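Pollen receptor-like kinase 3 (Arabidopsis thaliana, PDB 5WLS) probably acts in pollen as a receptor-like kinase, with a leucine-rich-repeat extracellular domain similar in structure to the SERK co-receptors. Local coordinates at residues A[72-77]-A[93-98]; A[141-146]-A[165-170]. All coordinates share one frame; numbering follows the deposited sequence.

Contact 1: A[72-77]-A[93-98]. With NAG (2-acetamido-2-deoxy-beta-D-glucopyranose), chain C.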
ATOM      1  N   ARG A  72       7.267  -2.510   3.624  1.00 35.47           N
ATOM      2  CA  ARG A  72       6.347  -3.537   4.111  1.00 45.14           C
ATOM      3  C   ARG A  72       6.270  -3.410   5.630  1.00 44.86           C
ATOM      4  O   ARG A  72       7.196  -3.805   6.347  1.00 45.61           O
ATOM      5  CB  ARG A  72       6.784  -4.931   3.676  1.00 45.45           C
ATOM      6  CG  ARG A  72       6.134  -6.068   4.453  1.00 48.25           C
ATOM      7  CD  ARG A  72       6.536  -7.426   3.900  1.00 35.78           C
ATOM      8  NE  ARG A  72       5.472  -8.415   4.048  1.00 47.98           N
ATOM      9  CZ  ARG A  72       5.473  -9.609   3.464  1.00 53.01           C
ATOM     10  NH1 ARG A  72       6.487  -9.963   2.689  1.00 53.03           N
ATOM     11  NH2 ARG A  72       4.467 -10.449   3.658  1.00 50.45           N
ATOM     12  N   LEU A  73       5.165  -2.853   6.113  1.00 42.53           N
ATOM     13  CA  LEU A  73       4.945  -2.573   7.527  1.00 42.81           C
ATOM     14  C   LEU A  73       3.732  -3.333   8.040  1.00 43.13           C
ATOM     15  O   LEU A  73       2.921  -2.801   8.801  1.00 33.92           O
ATOM     16  CB  LEU A  73       4.778  -1.075   7.756  1.00 34.23           C
ATOM     17  CG  LEU A  73       5.923  -0.203   7.240  1.00 43.37           C
ATOM     18  CD1 LEU A  73       5.549   1.255   7.247  1.00 39.36           C
ATOM     19  CD2 LEU A  73       7.142  -0.425   8.098  1.00 39.38           C
ATOM     20  N   ASP A  74       3.603  -4.595   7.626  1.00 34.21           N
ATOM     21  CA  ASP A  74       2.398  -5.363   7.910  1.00 35.72           C
ATOM     22  C   ASP A  74       2.200  -5.610   9.402  1.00 37.98           C
ATOM     23  O   ASP A  74       3.152  -5.698  10.180  1.00 40.55           O
ATOM     24  CB  ASP A  74       2.452  -6.710   7.185  1.00 34.29           C
ATOM     25  CG  ASP A  74       2.421  -6.562   5.674  1.00 44.77           C
ATOM     26  OD1 ASP A  74       1.863  -5.556   5.185  1.00 45.58           O
ATOM     27  OD2 ASP A  74       2.950  -7.452   4.967  1.00 52.55           O
ATOM     28  N   ASN A  75       0.934  -5.681   9.794  1.00 34.29           N
ATOM     29  CA  ASN A  75       0.498  -6.071  11.137  1.00 37.91           C
ATOM     30  C   ASN A  75       1.205  -5.265  12.236  1.00 37.79           C
ATOM     31  O   ASN A  75       1.999  -5.779  13.029  1.00 35.79           O
ATOM     32  CB  ASN A  75       0.652  -7.591  11.358  1.00 35.50           C
ATOM     33  CG  ASN A  75      -0.045  -8.399  10.292  1.00 43.80           C
ATOM     34  OD1 ASN A  75      -1.271  -8.405  10.218  1.00 53.39           O
ATOM     35  ND2 ASN A  75       0.726  -9.112   9.478  1.00 39.24           N
ATOM     36  N   ASN A  76       0.897  -3.974  12.264  1.00 34.74           N
ATOM     37  CA  ASN A  76       1.314  -3.110  13.361  1.00 39.60           C
ATOM     38  C   ASN A  76       0.076  -2.340  13.802  1.00 39.22           C
ATOM     39  O   ASN A  76      -1.066  -2.772  13.600  1.00 35.39           O
ATOM     40  CB  ASN A  76       2.465  -2.191  12.926  1.00 44.49           C
ATOM     41  CG  ASN A  76       3.794  -2.912  12.848  1.00 51.73           C
ATOM     42  OD1 ASN A  76       4.421  -3.195  13.869  1.00 45.27           O
ATOM     43  ND2 ASN A  76       4.243  -3.193  11.630  1.00 36.84           N
ATOM     44  N   LEU A  77       0.293  -1.184  14.418  1.00 42.86           N
ATOM     45  CA  LEU A  77      -0.794  -0.382  14.961  1.00 41.02           C
ATOM     46  C   LEU A  77      -0.744   1.039  14.422  1.00 40.46           C
ATOM     47  O   LEU A  77      -1.134   1.984  15.112  1.00 43.51           O
ATOM     48  CB  LEU A  77      -0.751  -0.378  16.486  1.00 35.86           C
ATOM     49  CG  LEU A  77      -0.685  -1.746  17.162  1.00 43.57           C
ATOM     50  CD1 LEU A  77      -0.473  -1.595  18.660  1.00 42.74           C
ATOM     51  CD2 LEU A  77      -1.961  -2.521  16.879  1.00 36.24           C
ATOM     52  N   SER A  93       6.617  -1.166  -4.186  1.00 49.83           N
ATOM     53  CA  SER A  93       5.826  -2.070  -3.362  1.00 47.66           C
ATOM     54  C   SER A  93       5.466  -1.373  -2.059  1.00 42.57           C
ATOM     55  O   SER A  93       6.352  -1.014  -1.277  1.00 35.30           O
ATOM     56  CB  SER A  93       6.595  -3.363  -3.086  1.00 51.24           C
ATOM     57  OG  SER A  93       5.961  -4.138  -2.088  1.00 57.26           O
ATOM     58  N   LEU A  94       4.168  -1.189  -1.832  1.00 34.87           N
ATOM     59  CA  LEU A  94       3.636  -0.537  -0.637  1.00 33.34           C
ATOM     60  C   LEU A  94       2.716  -1.528   0.073  1.00 43.53           C
ATOM     61  O   LEU A  94       1.552  -1.691  -0.308  1.00 32.76           O
ATOM     62  CB  LEU A  94       2.898   0.751  -0.993  1.00 33.98           C
ATOM     63  CG  LEU A  94       2.289   1.514   0.182  1.00 41.52           C
ATOM     64  CD1 LEU A  94       3.361   1.867   1.200  1.00 40.46           C
ATOM     65  CD2 LEU A  94       1.600   2.773  -0.316  1.00 35.17           C
ATOM     66  N   LEU A  95       3.246  -2.191   1.096  1.00 42.38           N
ATOM     67  CA  LEU A  95       2.540  -3.234   1.826  1.00 42.50           C
ATOM     68  C   LEU A  95       2.287  -2.742   3.245  1.00 36.81           C
ATOM     69  O   LEU A  95       3.216  -2.645   4.056  1.00 37.32           O
ATOM     70  CB  LEU A  95       3.339  -4.533   1.828  1.00 42.26           C
ATOM     71  CG  LEU A  95       3.040  -5.522   0.697  1.00 48.41           C
ATOM     72  CD1 LEU A  95       3.185  -4.878  -0.675  1.00 48.85           C
ATOM     73  CD2 LEU A  95       3.941  -6.737   0.816  1.00 55.12           C
ATOM     74  N   LEU A  96       1.026  -2.451   3.546  1.00 34.45           N
ATOM     75  CA  LEU A  96       0.614  -1.957   4.853  1.00 37.81           C
ATOM     76  C   LEU A  96      -0.533  -2.794   5.432  1.00 39.28           C
ATOM     77  O   LEU A  96      -1.407  -2.249   6.074  1.00 34.39           O
ATOM     78  CB  LEU A  96       0.216  -0.473   4.770  1.00 33.71           C
ATOM     79  CG  LEU A  96       1.281   0.499   4.248  1.00 38.80           C
ATOM     80  CD1 LEU A  96       0.692   1.882   4.055  1.00 40.53           C
ATOM     81  CD2 LEU A  96       2.472   0.543   5.200  1.00 42.11           C
ATOM     82  N   SER A  97      -0.554  -4.106   5.178  1.00 32.27           N
ATOM     83  CA  SER A  97      -1.600  -5.013   5.647  1.00 32.36           C
ATOM     84  C   SER A  97      -1.845  -4.940   7.147  1.00 32.75           C
ATOM     85  O   SER A  97      -0.938  -4.673   7.949  1.00 41.39           O
ATOM     86  CB  SER A  97      -1.229  -6.439   5.273  1.00 38.19           C
ATOM     87  OG  SER A  97      -1.456  -6.717   3.900  1.00 39.25           O
ATOM     88  N   ASN A  98      -3.120  -5.050   7.491  1.00 32.55           N
ATOM     89  CA  ASN A  98      -3.610  -5.074   8.871  1.00 33.03           C
ATOM     90  C   ASN A  98      -2.946  -3.949   9.718  1.00 38.65           C
ATOM     91  O   ASN A  98      -2.123  -4.186  10.613  1.00 33.64           O
ATOM     92  CB  ASN A  98      -3.323  -6.419   9.567  1.00 33.75           C
ATOM     93  CG  ASN A  98      -3.402  -7.593   8.722  1.00 58.14           C
ATOM     94  OD1 ASN A  98      -2.564  -7.705   7.895  1.00 71.50           O
ATOM     95  ND2 ASN A  98      -4.240  -8.524   9.049  1.00 61.25           N
TER
HETATM   96  C1  NAG C   1      -4.553  -9.783   8.432  0.97 61.62           C
HETATM   97  C2  NAG C   1      -3.476 -10.761   7.993  0.97 49.87           C
HETATM   98  C3  NAG C   1      -4.078 -12.131   7.714  0.97 49.76           C
HETATM   99  C4  NAG C   1      -4.772 -12.700   8.943  0.97 48.93           C
HETATM  100  C5  NAG C   1      -5.751 -11.629   9.506  0.97 46.59           C
HETATM  101  C6  NAG C   1      -6.222 -11.952  10.916  0.97 44.18           C
HETATM  102  C7  NAG C   1      -1.445 -10.369   6.680  0.97 44.25           C
HETATM  103  C8  NAG C   1      -0.864  -9.873   5.442  0.97 41.73           C
HETATM  104  N2  NAG C   1      -2.776 -10.291   6.798  0.97 41.71           N
HETATM  105  O3  NAG C   1      -3.060 -13.001   7.201  0.97 44.04           O
HETATM  106  O4  NAG C   1      -5.595 -13.793   8.527  0.97 53.56           O
HETATM  107  O5  NAG C   1      -5.226 -10.287   9.554  0.97 56.46           O
HETATM  108  O6  NAG C   1      -5.204 -12.539  11.729  0.97 57.62           O
HETATM  109  O7  NAG C   1      -0.740 -10.835   7.601  0.97 44.39           O
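Asp74 OD1 accepts the backbone N-H of Ser97 at 2.8 Å, meeting it on the anti side of the carboxylate and 29° out of its plane, a somewhat bent bond. With CG anti to the carbonyl carbon (chi1 -65°), the carboxylate reaches over to the neighbouring turn. Asp74 OD2 takes Arg72 NE at 2.9 Å in a salt bridge within 72-77, from above the carboxylate plane. The Arg72 chain crosses Leu95 obliquely, and Leu95 CD2 lies 3.9 Å above the guanidinium plane, offset toward its rim.

Beneath these side chains the backbones of adjacent leucine-rich repeats pair in parallel. Leu73 N donates to Leu95 O at 2.8 Å, and past the end of strand 93-95 Asn75 N still bonds to Ser97 O, also at 2.8 Å. Leu73 and Leu96 point the same way into the interior, where CD1 of Leu73 touches CD2 of Leu96 at 3.8 Å. Asn76 ND2 donates to Leu73 O from above the carbonyl plane, while its OD1 receives the backbone N-H groups of Leu51 and Leu53; Asn99 ND2 is a second donor to Leu73 O. Such buried asparagines, satisfying backbone groups of the turn, are a hallmark of the repeat.

At the surface end, Asn98 ND2 is joined to C1 of the glycan's N-acetylglucosamine at 1.4 Å. Asn75 ND2 donates to the acetamide oxygen O7 of that sugar at 2.9 Å, almost straight (170°), and the acetamide methyl C8 rests on Ser97 CB. The Asn75 amide is modelled too close to the Asn98 side chain, which leaves its exact placement less certain. The sugar is linked covalently to one repeat and by hydrogen bonding to the one before, which may restrict its rotation about the Asn98 linkage.

Contact 2: A[141-146]-A[165-170]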
ATOM      1  N   GLU A 141       0.105  -4.131 -10.685  1.00 40.19           N
ATOM      2  CA  GLU A 141      -0.149  -5.550 -10.883  1.00 46.58           C
ATOM      3  C   GLU A 141      -0.997  -6.171  -9.784  1.00 48.88           C
ATOM      4  O   GLU A 141      -1.860  -7.005 -10.078  1.00 47.61           O
ATOM      5  CB  GLU A 141       1.180  -6.301 -11.007  1.00 32.09           C
ATOM      6  CG  GLU A 141       2.185  -5.554 -11.875  1.00 40.52           C
ATOM      7  CD  GLU A 141       3.515  -6.263 -12.002  1.00 56.73           C
ATOM      8  OE1 GLU A 141       4.349  -5.808 -12.814  1.00 59.12           O
ATOM      9  OE2 GLU A 141       3.717  -7.291 -11.322  1.00 61.48           O
ATOM     10  N   GLU A 142      -0.795  -5.768  -8.530  1.00 39.54           N
ATOM     11  CA  GLU A 142      -1.505  -6.354  -7.399  1.00 40.87           C
ATOM     12  C   GLU A 142      -2.066  -5.234  -6.535  1.00 43.06           C
ATOM     13  O   GLU A 142      -1.306  -4.427  -5.986  1.00 47.09           O
ATOM     14  CB  GLU A 142      -0.570  -7.251  -6.588  1.00 42.80           C
ATOM     15  CG  GLU A 142      -0.068  -8.443  -7.383  1.00 53.87           C
ATOM     16  CD  GLU A 142       1.193  -9.037  -6.801  1.00 61.89           C
ATOM     17  OE1 GLU A 142       2.234  -9.007  -7.492  1.00 65.19           O
ATOM     18  OE2 GLU A 142       1.145  -9.529  -5.653  1.00 67.35           O
ATOM     19  N   LEU A 143      -3.393  -5.201  -6.394  1.00 30.73           N
ATOM     20  CA  LEU A 143      -4.065  -4.191  -5.581  1.00 44.23           C
ATOM     21  C   LEU A 143      -5.015  -4.898  -4.630  1.00 46.71           C
ATOM     22  O   LEU A 143      -6.029  -5.458  -5.059  1.00 41.21           O
ATOM     23  CB  LEU A 143      -4.808  -3.179  -6.451  1.00 37.77           C
ATOM     24  CG  LEU A 143      -5.642  -2.163  -5.668  1.00 44.09           C
ATOM     25  CD1 LEU A 143      -4.750  -1.307  -4.776  1.00 43.24           C
ATOM     26  CD2 LEU A 143      -6.464  -1.279  -6.598  1.00 30.05           C
ATOM     27  N   HIS A 144      -4.687  -4.874  -3.342  1.00 40.28           N
ATOM     28  CA  HIS A 144      -5.501  -5.520  -2.321  1.00 43.16           C
ATOM     29  C   HIS A 144      -5.979  -4.463  -1.340  1.00 39.55           C
ATOM     30  O   HIS A 144      -5.170  -3.842  -0.643  1.00 30.11           O
ATOM     31  CB  HIS A 144      -4.714  -6.626  -1.610  1.00 45.21           C
ATOM     32  CG  HIS A 144      -4.378  -7.789  -2.493  1.00 45.62           C
ATOM     33  ND1 HIS A 144      -3.604  -8.849  -2.070  1.00 49.24           N
ATOM     34  CD2 HIS A 144      -4.711  -8.058  -3.779  1.00 51.60           C
ATOM     35  CE1 HIS A 144      -3.476  -9.720  -3.054  1.00 50.49           C
ATOM     36  NE2 HIS A 144      -4.138  -9.263  -4.103  1.00 48.86           N
ATOM     37  N   MET A 145      -7.299  -4.266  -1.287  1.00 32.89           N
ATOM     38  CA  MET A 145      -7.915  -3.218  -0.482  1.00 35.10           C
ATOM     39  C   MET A 145      -9.049  -3.772   0.370  1.00 33.47           C
ATOM     40  O   MET A 145      -9.857  -2.997   0.893  1.00 32.94           O
ATOM     41  CB  MET A 145      -8.446  -2.084  -1.363  1.00 32.11           C
ATOM     42  CG  MET A 145      -7.412  -1.409  -2.245  1.00 51.34           C
ATOM     43  SD  MET A 145      -8.131  -0.051  -3.186  1.00 63.41           S
ATOM     44  CE  MET A 145      -7.621   1.347  -2.192  1.00 50.36           C
ATOM     45  N   GLN A 146      -9.137  -5.091   0.499  1.00 29.95           N
ATOM     46  CA  GLN A 146     -10.271  -5.701   1.175  1.00 30.38           C
ATOM     47  C   GLN A 146     -10.304  -5.325   2.652  1.00 30.80           C
ATOM     48  O   GLN A 146      -9.277  -5.025   3.264  1.00 30.86           O
ATOM     49  CB  GLN A 146     -10.228  -7.224   1.032  1.00 30.84           C
ATOM     50  CG  GLN A 146      -9.151  -7.908   1.853  1.00 31.32           C
ATOM     51  CD  GLN A 146      -7.855  -8.073   1.091  1.00 40.08           C
ATOM     52  OE1 GLN A 146      -7.588  -7.345   0.135  1.00 36.75           O
ATOM     53  NE2 GLN A 146      -7.036  -9.028   1.515  1.00 31.71           N
ATOM     54  N   LYS A 165      -2.927  -8.511 -12.279  1.00 39.85           N
ATOM     55  CA  LYS A 165      -3.328  -9.908 -12.188  1.00 43.74           C
ATOM     56  C   LYS A 165      -4.102 -10.245 -10.922  1.00 39.91           C
ATOM     57  O   LYS A 165      -4.713 -11.317 -10.865  1.00 41.77           O
ATOM     58  CB  LYS A 165      -2.099 -10.829 -12.280  1.00 47.20           C
ATOM     59  CG  LYS A 165      -0.974 -10.506 -11.309  1.00 56.27           C
ATOM     60  CD  LYS A 165      -0.055 -11.712 -11.145  1.00 64.58           C
ATOM     61  CE  LYS A 165       0.914 -11.542  -9.984  1.00 72.32           C
ATOM     62  NZ  LYS A 165       2.156 -10.831 -10.393  1.00 72.52           N
ATOM     63  N   SER A 166      -4.109  -9.370  -9.918  1.00 32.80           N
ATOM     64  CA  SER A 166      -4.799  -9.662  -8.666  1.00 37.49           C
ATOM     65  C   SER A 166      -5.393  -8.378  -8.109  1.00 44.15           C
ATOM     66  O   SER A 166      -4.660  -7.431  -7.801  1.00 53.72           O
ATOM     67  CB  SER A 166      -3.851 -10.301  -7.648  1.00 42.79           C
ATOM     68  OG  SER A 166      -4.465 -10.385  -6.374  1.00 56.58           O
ATOM     69  N   LEU A 167      -6.717  -8.362  -7.977  1.00 36.33           N
ATOM     70  CA  LEU A 167      -7.463  -7.235  -7.435  1.00 36.48           C
ATOM     71  C   LEU A 167      -8.427  -7.771  -6.389  1.00 37.95           C
ATOM     72  O   LEU A 167      -9.256  -8.638  -6.692  1.00 45.04           O
ATOM     73  CB  LEU A 167      -8.229  -6.498  -8.536  1.00 41.55           C
ATOM     74  CG  LEU A 167      -9.159  -5.388  -8.048  1.00 45.37           C
ATOM     75  CD1 LEU A 167      -8.340  -4.234  -7.493  1.00 42.48           C
ATOM     76  CD2 LEU A 167     -10.108  -4.922  -9.141  1.00 54.22           C
ATOM     77  N   ASP A 168      -8.328  -7.254  -5.166  1.00 41.12           N
ATOM     78  CA  ASP A 168      -9.190  -7.681  -4.067  1.00 33.87           C
ATOM     79  C   ASP A 168      -9.824  -6.445  -3.447  1.00 35.59           C
ATOM     80  O   ASP A 168      -9.145  -5.662  -2.775  1.00 36.50           O
ATOM     81  CB  ASP A 168      -8.404  -8.476  -3.023  1.00 39.03           C
ATOM     82  CG  ASP A 168      -9.298  -9.093  -1.953  1.00 44.80           C
ATOM     83  OD1 ASP A 168     -10.504  -8.768  -1.901  1.00 45.76           O
ATOM     84  OD2 ASP A 168      -8.791  -9.915  -1.163  1.00 54.09           O
ATOM     85  N   LEU A 169     -11.129  -6.277  -3.667  1.00 35.61           N
ATOM     86  CA  LEU A 169     -11.896  -5.183  -3.083  1.00 32.57           C
ATOM     87  C   LEU A 169     -13.004  -5.702  -2.175  1.00 34.95           C
ATOM     88  O   LEU A 169     -13.996  -5.004  -1.947  1.00 34.95           O
ATOM     89  CB  LEU A 169     -12.476  -4.287  -4.180  1.00 31.91           C
ATOM     90  CG  LEU A 169     -11.454  -3.651  -5.127  1.00 35.68           C
ATOM     91  CD1 LEU A 169     -12.148  -2.918  -6.264  1.00 40.99           C
ATOM     92  CD2 LEU A 169     -10.528  -2.717  -4.367  1.00 29.05           C
ATOM     93  N   SER A 170     -12.854  -6.921  -1.663  1.00 33.14           N
ATOM     94  CA  SER A 170     -13.908  -7.567  -0.896  1.00 33.95           C
ATOM     95  C   SER A 170     -14.134  -6.860   0.436  1.00 39.63           C
ATOM     96  O   SER A 170     -13.242  -6.207   0.981  1.00 33.43           O
ATOM     97  CB  SER A 170     -13.564  -9.037  -0.647  1.00 44.42           C
ATOM     98  OG  SER A 170     -12.177  -9.209  -0.415  1.00 57.75           O
TER
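His144 and Ser166 meet because the ring of His144 leaves with CG anti to the carbonyl carbon (chi1 -67°) while Ser166 OG stands anti to its own backbone N (chi1 171°). This carries the imidazole across the strand gap of the leucine-rich-repeat solenoid, and NE2 of His144 meets OG of Ser166 at 2.6 Å. The hydroxyl lies at the ring edge, in its plane; either atom could be the donor. Phe120, one strand further back, meets the same ring.

Strands 142-144 and 166-168 run parallel, held in register by backbone bonds such as Leu143 N to Ser166 O, Asp168 N to Leu143 O, and Met145 N to Asp168 O, the last at 2.8 Å. On the face away from His144, Leu143 and Leu167 lie side by side, CD2 of Leu143 touching CD1 of Leu167 at 3.6 Å. Beyond the strands Leu169 CD2 packs against Met145 CB at 3.7 Å, continuing the hydrophobic interior. Asn148 and Asn172, the asparagines of the repeats, both donate to Met145 O.

Near the start of the pairing Glu141 O accepts from both Lys165 N and Ser166 N. The Lys165 chain lies alongside Glu142 and brings NZ to 3.4 Å from Glu142 OE1, a weak bond within a salt bridge; Glu141 OE2 is a longer partner. The ammonium thus sits loosely between two carboxylates of 141-146 and may ease the repulsion between them.

At the far end, the amide of Gln146, bent at chi2, stacks on the carboxylate of Asp168 with planes roughly 13° apart, a tilt that is approximate because the place of Asp168 OD1 is less sure. No hydrogen bond joins the two groups: Gln146 CD lies 3.1 Å from Asp168 OD2.

Overall arrangement
Both contacts join neighbouring turns of one leucine-rich-repeat solenoid through the same long sheet. They follow one another along the chain: contact 1 closes before contact 2 begins. Their centres are 15 Å apart and their nearest atoms about 6 Å, with no touch. Strand 118-120 fills the gap, lying beside 93-95 on one flank and 142-144 on the other, and Phe120 touches side chains of both contacts. The nearest atoms of the sugar on Asn98 and the Gln146 side chain are about 7 Å apart, so the sugar lies near contact 2 without touching it. Repeating the same parallel pairing from turn to turn builds the continuous surface of the extracellular domain.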